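Local atomic coordinates of histone-lysine N-methyltransferase, H3 lysine-9 specific SUVH4 (Arabidopsis thaliana, PDB entry 4QEO), a protein that methylates histone H3 on its ninth residue, a lysine, to the mono- and dimethylated forms and binds methylated DNA, linking DNA methylation to transcriptional silencing. Residues Ser113-Asp118 with Thr178-Thr183; Glu243-Gly248 with Val265-Gly270; Lys23-Cys28 with Val317-Gly322. One frame throughout, in Å; residues are numbered along the deposited sequence.

Contact 1: residues Ser113-Asp118 with Thr178-Thr183. With nucleotides of chain B.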
loop_
_atom_site.group_PDB
_atom_site.type_symbol
_atom_site.label_atom_id
_atom_site.label_comp_id
_atom_site.label_asym_id
_atom_site.label_seq_id
_atom_site.Cartn_x
_atom_site.Cartn_y
_atom_site.Cartn_z
ATOM N N SER A 113 -5.844 16.913 -13.046
ATOM C CA SER A 113 -4.649 17.073 -12.230
ATOM C C SER A 113 -4.301 18.535 -12.126
ATOM O O SER A 113 -3.215 18.881 -11.681
ATOM C CB SER A 113 -3.487 16.299 -12.842
ATOM O OG SER A 113 -3.704 14.913 -12.644
ATOM N N GLY A 114 -5.230 19.384 -12.549
ATOM C CA GLY A 114 -5.074 20.823 -12.403
ATOM C C GLY A 114 -4.014 21.403 -13.324
ATOM O O GLY A 114 -3.408 22.425 -13.020
ATOM N N GLN A 115 -3.787 20.754 -14.459
ATOM C CA GLN A 115 -2.732 21.194 -15.371
ATOM C C GLN A 115 -3.227 22.123 -16.481
ATOM O O GLN A 115 -2.437 22.815 -17.122
ATOM C CB GLN A 115 -2.067 19.970 -15.977
ATOM C CG GLN A 115 -1.628 18.991 -14.911
ATOM C CD GLN A 115 -0.444 19.529 -14.161
ATOM O OE1 GLN A 115 0.530 19.942 -14.771
ATOM N NE2 GLN A 115 -0.532 19.571 -12.841
ATOM N N TYR A 116 -4.530 22.128 -16.728
ATOM C CA TYR A 116 -5.088 22.996 -17.774
ATOM C C TYR A 116 -5.749 24.198 -17.120
ATOM O O TYR A 116 -6.610 24.041 -16.270
ATOM C CB TYR A 116 -6.111 22.219 -18.614
ATOM C CG TYR A 116 -5.514 21.410 -19.760
ATOM C CD1 TYR A 116 -4.598 20.359 -19.523
ATOM C CD2 TYR A 116 -5.864 21.689 -21.075
ATOM C CE1 TYR A 116 -4.060 19.618 -20.577
ATOM C CE2 TYR A 116 -5.338 20.954 -22.134
ATOM C CZ TYR A 116 -4.448 19.919 -21.880
ATOM O OH TYR A 116 -3.945 19.212 -22.947
ATOM N N GLU A 117 -5.346 25.396 -17.525
ATOM C CA GLU A 117 -5.800 26.623 -16.883
ATOM C C GLU A 117 -7.328 26.807 -16.982
ATOM O O GLU A 117 -7.930 27.477 -16.147
ATOM C CB GLU A 117 -5.047 27.821 -17.472
ATOM C CG GLU A 117 -5.212 27.922 -18.993
ATOM C CD GLU A 117 -4.163 28.773 -19.680
ATOM O OE1 GLU A 117 -3.339 29.406 -18.978
ATOM O OE2 GLU A 117 -4.174 28.825 -20.930
ATOM N N ASP A 118 -7.966 26.185 -17.973
ATOM C CA ASP A 118 -9.416 26.320 -18.109
ATOM C C ASP A 118 -10.248 25.279 -17.332
ATOM O O ASP A 118 -11.469 25.357 -17.336
ATOM C CB ASP A 118 -9.825 26.344 -19.594
ATOM C CG ASP A 118 -9.127 27.460 -20.370
ATOM O OD1 ASP A 118 -9.533 28.622 -20.198
ATOM O OD2 ASP A 118 -8.167 27.184 -21.131
ATOM N N THR A 178 5.163 10.265 -0.200
ATOM C CA THR A 178 4.237 10.289 -1.328
ATOM C C THR A 178 3.905 11.698 -1.721
ATOM O O THR A 178 3.254 12.397 -1.016
ATOM C CB THR A 178 2.938 9.626 -0.931
ATOM O OG1 THR A 178 3.212 8.484 -0.126
ATOM C CG2 THR A 178 2.137 9.235 -2.154
ATOM N N LYS A 179 4.404 12.132 -2.841
ATOM C CA LYS A 179 4.114 13.448 -3.302
ATOM C C LYS A 179 2.695 13.692 -3.812
ATOM O O LYS A 179 2.117 14.725 -3.607
ATOM C CB LYS A 179 5.150 13.826 -4.327
ATOM C CG LYS A 179 6.545 13.978 -3.728
ATOM C CD LYS A 179 6.765 15.396 -3.256
ATOM C CE LYS A 179 8.227 15.698 -3.029
ATOM N NZ LYS A 179 8.904 15.866 -4.332
ATOM N N ARG A 180 2.195 12.717 -4.544
ATOM C CA ARG A 180 0.901 12.794 -5.196
ATOM C C ARG A 180 0.091 11.503 -5.147
ATOM O O ARG A 180 0.630 10.435 -5.125
ATOM C CB ARG A 180 1.062 13.258 -6.622
ATOM C CG ARG A 180 -0.151 14.024 -7.085
ATOM C CD ARG A 180 0.172 15.274 -7.876
ATOM N NE ARG A 180 -0.180 14.978 -9.220
ATOM C CZ ARG A 180 -0.004 15.772 -10.250
ATOM N NH1 ARG A 180 0.526 16.966 -10.080
ATOM N NH2 ARG A 180 -0.359 15.350 -11.425
ATOM N N VAL A 181 -1.217 11.641 -5.092
ATOM C CA VAL A 181 -2.100 10.515 -5.100
ATOM C C VAL A 181 -3.273 10.791 -6.041
ATOM O O VAL A 181 -3.653 11.916 -6.209
ATOM C CB VAL A 181 -2.572 10.208 -3.689
ATOM C CG1 VAL A 181 -3.510 11.250 -3.193
ATOM C CG2 VAL A 181 -3.236 8.875 -3.625
ATOM N N TYR A 182 -3.802 9.754 -6.658
ATOM C CA TYR A 182 -4.896 9.894 -7.610
ATOM C C TYR A 182 -6.098 9.129 -7.076
ATOM O O TYR A 182 -6.002 7.938 -6.823
ATOM C CB TYR A 182 -4.461 9.348 -8.970
ATOM C CG TYR A 182 -3.348 10.165 -9.582
ATOM C CD1 TYR A 182 -2.010 9.838 -9.360
ATOM C CD2 TYR A 182 -3.632 11.281 -10.363
ATOM C CE1 TYR A 182 -0.973 10.606 -9.910
ATOM C CE2 TYR A 182 -2.607 12.053 -10.917
ATOM C CZ TYR A 182 -1.283 11.712 -10.687
ATOM O OH TYR A 182 -0.265 12.482 -11.241
ATOM N N THR A 183 -7.228 9.798 -6.872
ATOM C CA THR A 183 -8.392 9.078 -6.367
ATOM C C THR A 183 -9.418 8.934 -7.471
ATOM O O THR A 183 -9.797 9.919 -8.113
ATOM C CB THR A 183 -9.046 9.791 -5.172
ATOM O OG1 THR A 183 -9.556 11.063 -5.608
ATOM C CG2 THR A 183 -8.021 9.993 -4.060
ATOM N N1 5CM B 7 -4.838 17.216 -17.635
ATOM C C2 5CM B 7 -5.597 18.075 -16.831
ATOM N N3 5CM B 7 -6.732 18.631 -17.258
ATOM C C4 5CM B 7 -7.186 18.395 -18.459
ATOM C C5 5CM B 7 -6.408 17.507 -19.317
ATOM C C5A 5CM B 7 -6.892 17.234 -20.690
ATOM C C6 5CM B 7 -5.237 16.966 -18.856
ATOM O O2 5CM B 7 -5.264 18.320 -15.710
ATOM N N4 5CM B 7 -8.290 18.925 -18.906
ATOM C "C1'" 5CM B 7 -3.576 16.713 -17.143
ATOM C "C2'" 5CM B 7 -3.192 15.251 -17.293
ATOM C "C3'" 5CM B 7 -1.686 15.356 -17.313
ATOM C "C4'" 5CM B 7 -1.473 16.589 -18.167
ATOM O "O4'" 5CM B 7 -2.588 17.400 -17.883
ATOM O "O3'" 5CM B 7 -1.164 15.644 -16.027
ATOM C "C5'" 5CM B 7 -1.277 16.344 -19.666
ATOM O "O5'" 5CM B 7 -2.276 15.603 -20.318
ATOM P P 5CM B 7 -2.616 15.769 -21.830
ATOM O OP1 5CM B 7 -3.858 15.113 -22.061
ATOM O OP2 5CM B 7 -2.423 17.118 -22.222
ATOM P P DA B 8 -0.931 14.603 -14.922
ATOM O OP1 DA B 8 -2.126 13.910 -14.560
ATOM O OP2 DA B 8 -0.171 15.247 -13.912
ATOM O "O5'" DA B 8 -0.060 13.453 -15.562
ATOM C "C5'" DA B 8 1.322 13.648 -15.792
ATOM C "C4'" DA B 8 2.103 12.471 -15.273
ATOM O "O4'" DA B 8 3.349 12.404 -15.975
ATOM C "C3'" DA B 8 2.489 12.595 -13.810
ATOM O "O3'" DA B 8 2.671 11.293 -13.257
ATOM C "C2'" DA B 8 3.741 13.445 -13.882
ATOM C "C1'" DA B 8 4.331 13.118 -15.253
ATOM N N9 DA B 8 4.741 14.250 -16.074
ATOM C C8 DA B 8 4.186 15.497 -16.169
ATOM N N7 DA B 8 4.768 16.268 -17.050
ATOM C C5 DA B 8 5.766 15.470 -17.583
ATOM C C6 DA B 8 6.739 15.702 -18.570
ATOM N N6 DA B 8 6.864 16.850 -19.230
ATOM N N1 DA B 8 7.577 14.693 -18.870
ATOM C C2 DA B 8 7.454 13.542 -18.208
ATOM N N3 DA B 8 6.579 13.199 -17.271
ATOM C C4 DA B 8 5.755 14.222 -16.998
ATOM P P DT B 9 2.889 10.972 -11.759
ATOM O OP1 DT B 9 2.598 9.603 -11.539
ATOM O OP2 DT B 9 2.234 11.977 -10.987
ATOM O "O5'" DT B 9 4.452 11.179 -11.615
ATOM C "C5'" DT B 9 5.369 10.235 -12.170
ATOM C "C4'" DT B 9 6.780 10.774 -12.169
ATOM O "O4'" DT B 9 6.922 11.794 -13.154
ATOM C "C3'" DT B 9 7.263 11.411 -10.865
ATOM O "O3'" DT B 9 8.018 10.463 -10.130
ATOM C "C2'" DT B 9 8.144 12.561 -11.315
ATOM C "C1'" DT B 9 8.067 12.537 -12.830
ATOM N N1 DT B 9 7.932 13.837 -13.473
ATOM C C2 DT B 9 8.803 14.166 -14.485
ATOM O O2 DT B 9 9.719 13.449 -14.830
ATOM N N3 DT B 9 8.563 15.379 -15.068
ATOM C C4 DT B 9 7.556 16.264 -14.761
ATOM O O4 DT B 9 7.455 17.306 -15.386
ATOM C C5 DT B 9 6.667 15.845 -13.710
ATOM C C7 DT B 9 5.555 16.753 -13.294
ATOM C C6 DT B 9 6.887 14.661 -13.137
#
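In the DNA-binding face of the SRA domain, loop 113-118 lies beside the start of strand 180-197, and Ser113 and Gln115 meet Arg180 and Tyr182 here around the backbone of DNA chain B. Ser113 OG sits 3.5 Å from Tyr182 CE2, at the edge of the ring and in its plane, while Ser113 CB lies against Arg180 NH2. No hydrogen bond joins the two segments directly; phosphates do the joining. Ser113 OG bonds OP1 of DA8 of chain B at 2.7 Å; Arg180 NH2 also lies by OP2 of the same phosphate, though too close for that distance to be taken at face value. One nucleotide on, Tyr182 OH bonds OP2 of DT9 of chain B at 2.6 Å. The Arg180 chain, bent at chi2 and chi3, brings its NH2 to Tyr182 OH at 2.9 Å, so the arginine braces the phenol that holds the next phosphate.

SRA domains flip the modified cytosine out of the duplex, and the loop holds that base, 5CM7 of chain B, accordingly. Its O2 accepts from the backbone N of Ser113 and, at 3.1 Å, from that of Gln115. The Tyr116 ring covers the base with one face, the methyl carbon C5A standing 3.7 Å above the ring plane and offset toward its rim; Tyr116 also stacks with His134, and its OH bonds OP2 of 5CM7 of chain B. Gln115 bends at chi2 (-72°), which folds its amide back so that NE2 donates to Ser113 O at 3.0 Å, nearly straight at 166° but from above the carbonyl plane. Gln115 OE1 is taken by Lys140. The Gln115 and Arg180 side chains come from opposite directions, NE2 and NH1 meeting as neighbours without a hydrogen bond, the amide and guanidinium planes 45° apart.

Contact 2: residues Glu243-Gly248 with Val265-Gly270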
loop_
_atom_site.group_PDB
_atom_site.type_symbol
_atom_site.label_atom_id
_atom_site.label_comp_id
_atom_site.label_asym_id
_atom_site.label_seq_id
_atom_site.Cartn_x
_atom_site.Cartn_y
_atom_site.Cartn_z
ATOM N N GLU A 243 -1.616 9.446 25.855
ATOM C CA GLU A 243 -0.901 10.374 24.985
ATOM C C GLU A 243 0.169 9.662 24.132
ATOM O O GLU A 243 0.574 10.170 23.084
ATOM C CB GLU A 243 -0.274 11.497 25.827
ATOM C CG GLU A 243 -0.080 12.824 25.097
ATOM C CD GLU A 243 -0.990 13.934 25.613
ATOM O OE1 GLU A 243 -1.582 13.776 26.704
ATOM O OE2 GLU A 243 -1.111 14.969 24.922
ATOM N N ASP A 244 0.597 8.477 24.576
ATOM C CA ASP A 244 1.666 7.721 23.915
ATOM C C ASP A 244 1.873 6.369 24.592
ATOM O O ASP A 244 2.439 6.308 25.677
ATOM C CB ASP A 244 2.976 8.508 23.972
ATOM C CG ASP A 244 4.150 7.751 23.360
ATOM O OD1 ASP A 244 3.942 6.709 22.703
ATOM O OD2 ASP A 244 5.296 8.216 23.525
ATOM N N ILE A 245 1.446 5.283 23.954
ATOM C CA ILE A 245 1.580 3.963 24.575
ATOM C C ILE A 245 3.039 3.555 24.779
ATOM O O ILE A 245 3.353 2.780 25.689
ATOM C CB ILE A 245 0.850 2.859 23.789
ATOM C CG1 ILE A 245 1.442 2.713 22.387
ATOM C CG2 ILE A 245 -0.636 3.157 23.714
ATOM C CD1 ILE A 245 1.063 1.422 21.693
ATOM N N SER A 246 3.928 4.075 23.937
ATOM C CA SER A 246 5.350 3.810 24.097
ATOM C C SER A 246 5.807 4.629 25.298
ATOM O O SER A 246 5.050 5.443 25.826
ATOM C CB SER A 246 6.130 4.181 22.828
ATOM O OG SER A 246 6.550 5.537 22.829
ATOM N N GLY A 247 7.031 4.430 25.753
ATOM C CA GLY A 247 7.463 5.157 26.936
ATOM C C GLY A 247 7.730 6.623 26.641
ATOM O O GLY A 247 7.960 7.424 27.549
ATOM N N GLY A 248 7.650 6.976 25.362
ATOM C CA GLY A 248 8.401 8.093 24.829
ATOM C C GLY A 248 9.594 7.403 24.189
ATOM O O GLY A 248 10.561 8.026 23.743
ATOM N N VAL A 265 -10.232 2.545 29.852
ATOM C CA VAL A 265 -8.921 2.113 30.294
ATOM C C VAL A 265 -8.011 2.166 29.085
ATOM O O VAL A 265 -8.490 2.249 27.966
ATOM C CB VAL A 265 -8.952 0.713 30.899
ATOM C CG1 VAL A 265 -10.353 0.387 31.370
ATOM C CG2 VAL A 265 -8.464 -0.309 29.909
ATOM N N SER A 266 -6.708 2.186 29.317
ATOM C CA SER A 266 -5.753 2.298 28.248
ATOM C C SER A 266 -5.100 0.948 28.046
ATOM O O SER A 266 -5.020 0.170 28.957
ATOM C CB SER A 266 -4.734 3.358 28.587
ATOM O OG SER A 266 -3.516 3.070 27.984
ATOM N N PRO A 267 -4.681 0.671 26.826
ATOM C CA PRO A 267 -4.131 -0.624 26.419
ATOM C C PRO A 267 -2.853 -0.975 27.179
ATOM O O PRO A 267 -2.490 -2.151 27.248
ATOM C CB PRO A 267 -3.824 -0.416 24.933
ATOM C CG PRO A 267 -3.736 1.063 24.756
ATOM C CD PRO A 267 -4.747 1.613 25.696
ATOM N N THR A 268 -2.196 0.035 27.747
ATOM C CA THR A 268 -0.938 -0.156 28.466
ATOM C C THR A 268 -1.110 -0.848 29.820
ATOM O O THR A 268 -0.173 -1.447 30.329
ATOM C CB THR A 268 -0.206 1.185 28.687
ATOM O OG1 THR A 268 -1.132 2.144 29.213
ATOM C CG2 THR A 268 0.383 1.710 27.372
ATOM N N SER A 269 -2.300 -0.757 30.401
ATOM C CA SER A 269 -2.567 -1.380 31.699
ATOM C C SER A 269 -2.272 -2.880 31.685
ATOM O O SER A 269 -2.833 -3.618 30.882
ATOM C CB SER A 269 -4.017 -1.143 32.128
ATOM O OG SER A 269 -4.367 0.228 32.039
ATOM N N GLY A 270 -1.376 -3.316 32.567
ATOM C CA GLY A 270 -0.985 -4.713 32.644
ATOM C C GLY A 270 0.074 -5.066 31.619
ATOM O O GLY A 270 0.460 -6.228 31.479
#
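Neither segment is helix or strand: Ile245 and Thr268 bring their CA atoms to 6.2 Å where two loops pass each other, one of them folded into a type I beta turn from Ser266 to Ser269. The turn is closed by Ser269 N on Ser266 O, an oxygen that Ser269 OG also reaches, from the same face of the carbonyl plane.

Between the loops the contact is made largely by methyl and ring carbons, with no hydrogen bond across it. Thr268 CG2 is its hub: it lies 3.6 Å from the backbone O of Ile245 and 3.8 Å from Ile245 CB. Ile245 CG2 then meets Pro267 CG at 3.9 Å, the two side chains crossing at about a right angle. Thr268 has its OG1 between the backbone N and the carbonyl carbon (chi1 49°), which turns the methyl toward Ile245 and lets the hydroxyl share a hydrogen bond of 2.8 Å with Ser266 OG.

Both segments belong to the pre-SET side of the catalytic module, close to the cofactor site: between nearest atoms, the side chain of Pro267 comes about 3 Å from that of Trp367, which probably binds S-adenosylmethionine, as in relatives, and about 7 Å from the bound S-adenosylhomocysteine. Phe458 touches both Ile245 and Pro267, and Ala256 of strand 256-257 does the same.

Around Ile245 the loop 243-248 is shaped by its own polar side chains. Asp244 OD1 accepts from Ser246 N, making an Asx turn, and from Ser246 OG on the syn side; Ile254 N is a further donor to it. The N-H of Ser246 comes from well above the carboxylate plane, 58° out of it. Ser246 OG in turn accepts from Gly248 N at 3.1 Å, an ST turn that follows directly on the first.

Contact 3: residues Lys23-Cys28 with Val317-Gly322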
loop_
_atom_site.group_PDB
_atom_site.type_symbol
_atom_site.label_atom_id
_atom_site.label_comp_id
_atom_site.label_asym_id
_atom_site.label_seq_id
_atom_site.Cartn_x
_atom_site.Cartn_y
_atom_site.Cartn_z
ATOM N N LYS A 23 6.530 -4.656 -7.245
ATOM C CA LYS A 23 7.745 -5.453 -7.312
ATOM C C LYS A 23 8.592 -5.029 -8.509
ATOM O O LYS A 23 9.801 -4.763 -8.371
ATOM C CB LYS A 23 7.416 -6.945 -7.364
ATOM C CG LYS A 23 8.641 -7.876 -7.458
ATOM C CD LYS A 23 8.159 -9.310 -7.631
ATOM C CE LYS A 23 9.010 -10.096 -8.605
ATOM N NZ LYS A 23 10.041 -10.870 -7.885
ATOM N N GLN A 24 7.963 -4.943 -9.681
ATOM C CA GLN A 24 8.710 -4.519 -10.867
ATOM C C GLN A 24 9.298 -3.109 -10.729
ATOM O O GLN A 24 10.442 -2.851 -11.103
ATOM C CB GLN A 24 7.828 -4.612 -12.117
ATOM C CG GLN A 24 7.384 -6.021 -12.440
ATOM C CD GLN A 24 8.526 -6.887 -12.959
ATOM O OE1 GLN A 24 9.650 -6.417 -13.145
ATOM N NE2 GLN A 24 8.233 -8.152 -13.210
ATOM N N TYR A 25 8.496 -2.196 -10.199
ATOM C CA TYR A 25 8.937 -0.839 -9.938
ATOM C C TYR A 25 10.179 -0.804 -9.060
ATOM O O TYR A 25 11.157 -0.156 -9.402
ATOM C CB TYR A 25 7.815 -0.066 -9.257
ATOM C CG TYR A 25 8.201 1.266 -8.666
ATOM C CD1 TYR A 25 8.641 2.305 -9.467
ATOM C CD2 TYR A 25 8.055 1.505 -7.300
ATOM C CE1 TYR A 25 8.953 3.549 -8.927
ATOM C CE2 TYR A 25 8.362 2.743 -6.748
ATOM C CZ TYR A 25 8.822 3.754 -7.559
ATOM O OH TYR A 25 9.130 4.978 -7.003
ATOM N N LEU A 26 10.132 -1.479 -7.915
ATOM C CA LEU A 26 11.276 -1.433 -7.014
ATOM C C LEU A 26 12.511 -2.090 -7.643
ATOM O O LEU A 26 13.638 -1.636 -7.422
ATOM C CB LEU A 26 10.936 -2.040 -5.653
ATOM C CG LEU A 26 9.865 -1.270 -4.879
ATOM C CD1 LEU A 26 9.460 -2.025 -3.608
ATOM C CD2 LEU A 26 10.343 0.131 -4.542
ATOM N N LEU A 27 12.301 -3.141 -8.434
ATOM C CA LEU A 27 13.415 -3.727 -9.169
ATOM C C LEU A 27 14.033 -2.736 -10.148
ATOM O O LEU A 27 15.253 -2.718 -10.310
ATOM C CB LEU A 27 13.002 -4.991 -9.913
ATOM C CG LEU A 27 12.763 -6.263 -9.111
ATOM C CD1 LEU A 27 12.016 -7.268 -9.977
ATOM C CD2 LEU A 27 14.085 -6.868 -8.601
ATOM N N CYS A 28 13.203 -1.930 -10.818
ATOM C CA CYS A 28 13.725 -0.917 -11.742
ATOM C C CYS A 28 14.426 0.225 -11.006
ATOM O O CYS A 28 15.432 0.751 -11.485
ATOM C CB CYS A 28 12.612 -0.365 -12.658
ATOM S SG CYS A 28 11.952 -1.622 -13.755
ATOM N N VAL A 317 15.908 -1.751 -1.328
ATOM C CA VAL A 317 16.304 -0.660 -2.193
ATOM C C VAL A 317 16.306 0.623 -1.369
ATOM O O VAL A 317 15.542 0.765 -0.412
ATOM C CB VAL A 317 15.374 -0.535 -3.438
ATOM C CG1 VAL A 317 14.002 -0.013 -3.053
ATOM C CG2 VAL A 317 16.015 0.345 -4.494
ATOM N N ASP A 318 17.187 1.546 -1.731
ATOM C CA ASP A 318 17.363 2.781 -0.982
ATOM C C ASP A 318 16.365 3.823 -1.437
ATOM O O ASP A 318 16.720 4.768 -2.143
ATOM C CB ASP A 318 18.783 3.322 -1.179
ATOM C CG ASP A 318 19.073 4.522 -0.300
ATOM O OD1 ASP A 318 18.286 4.766 0.637
ATOM O OD2 ASP A 318 20.087 5.213 -0.534
ATOM N N LEU A 319 15.117 3.652 -1.029
ATOM C CA LEU A 319 14.055 4.539 -1.464
ATOM C C LEU A 319 13.136 4.753 -0.278
ATOM O O LEU A 319 12.781 3.794 0.416
ATOM C CB LEU A 319 13.296 3.903 -2.629
ATOM C CG LEU A 319 12.062 4.632 -3.168
ATOM C CD1 LEU A 319 12.461 5.960 -3.805
ATOM C CD2 LEU A 319 11.304 3.753 -4.159
ATOM N N ASN A 320 12.758 6.004 -0.035
ATOM C CA ASN A 320 11.875 6.315 1.081
ATOM C C ASN A 320 12.430 5.719 2.379
ATOM O O ASN A 320 11.691 5.117 3.157
ATOM C CB ASN A 320 10.452 5.770 0.829
ATOM C CG ASN A 320 9.859 6.223 -0.502
ATOM O OD1 ASN A 320 9.114 5.475 -1.148
ATOM N ND2 ASN A 320 10.166 7.449 -0.908
ATOM N N ASP A 321 13.739 5.854 2.575
ATOM C CA ASP A 321 14.422 5.343 3.767
ATOM C C ASP A 321 14.485 3.822 3.842
ATOM O O ASP A 321 14.747 3.260 4.906
ATOM C CB ASP A 321 13.821 5.919 5.053
ATOM C CG ASP A 321 14.050 7.404 5.180
ATOM O OD1 ASP A 321 15.193 7.847 4.932
ATOM O OD2 ASP A 321 13.085 8.127 5.508
ATOM N N GLY A 322 14.249 3.158 2.711
ATOM C CA GLY A 322 14.473 1.725 2.611
ATOM C C GLY A 322 13.189 0.934 2.444
ATOM O O GLY A 322 12.293 1.015 3.279
#
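Apolar packing alone joins Tyr25 and Leu26 of helix 10-30 to Val317 and Leu319. A methyl-to-methyl touch forms its middle, Leu26 CD2 standing 3.8 Å from Leu319 CD2. The same Leu26 methyl meets Val317 CG1 at 4.0 Å, so one branch of the leucine serves both partners, and in each pair the side chains cross at about a right angle. On the helix, Leu26 does not start out toward the turn; its CG lies anti to the carbonyl carbon (chi1 -64°), and the extended chain beyond carries CD2 across.

The aromatic part of the contact rests on the same Leu319 methyl. Tyr25 brings CE2 to 4.0 Å from Leu319 CD2 and its OH to 3.8 Å, with the methyl oblique to the ring. With CG anti to the backbone N (chi1 168°), the phenol is carried out alongside Leu26, and Leu319 CD2 touches both helix residues. Arg323, just past the turn, touches Tyr25 and Leu26 too.

Here the N-terminal helix packs against a hairpin loop of the pre-SET region: the connection 318-322 between the short strands 316-317 and 323-324 ends in a type I' beta turn from Leu319 to Gly322, and Leu319, the first residue of that turn, reaches the helix.

Backbone bonds set the two frames. Cys28 N donates to Gln24 O at 2.9 Å within the helix, and the turn is closed by Gly322 N on Leu319 O at 2.8 Å; Asp318, before it, is the centre of an inverse gamma turn.

Charged and polar groups bind at the margins. Lys23 NZ forms a salt bridge with Glu326, while Asp321 OD2 is hydrogen-bonded to Tyr177 OH.

In the fold
From the N terminus, helix 10-30 supplies the first side of contact 3, whose partner follows almost three hundred residues later; the long loop it closes contains both other contacts, which lie in series within it. Contact 1 closes first, bringing the loop after strand 106-112 to strand 180-197 inside the SRA domain, at the DNA. Contact 2 follows in the pre-SET region, joining the loops on either side of strand 256-257 beside the cofactor site; its centre is about 40 Å from that of contact 1. Contact 3 then ties the N-terminal helix to the pre-SET hairpin, its nearest atoms about 6 Å from contact 1 and 18 Å from contact 2.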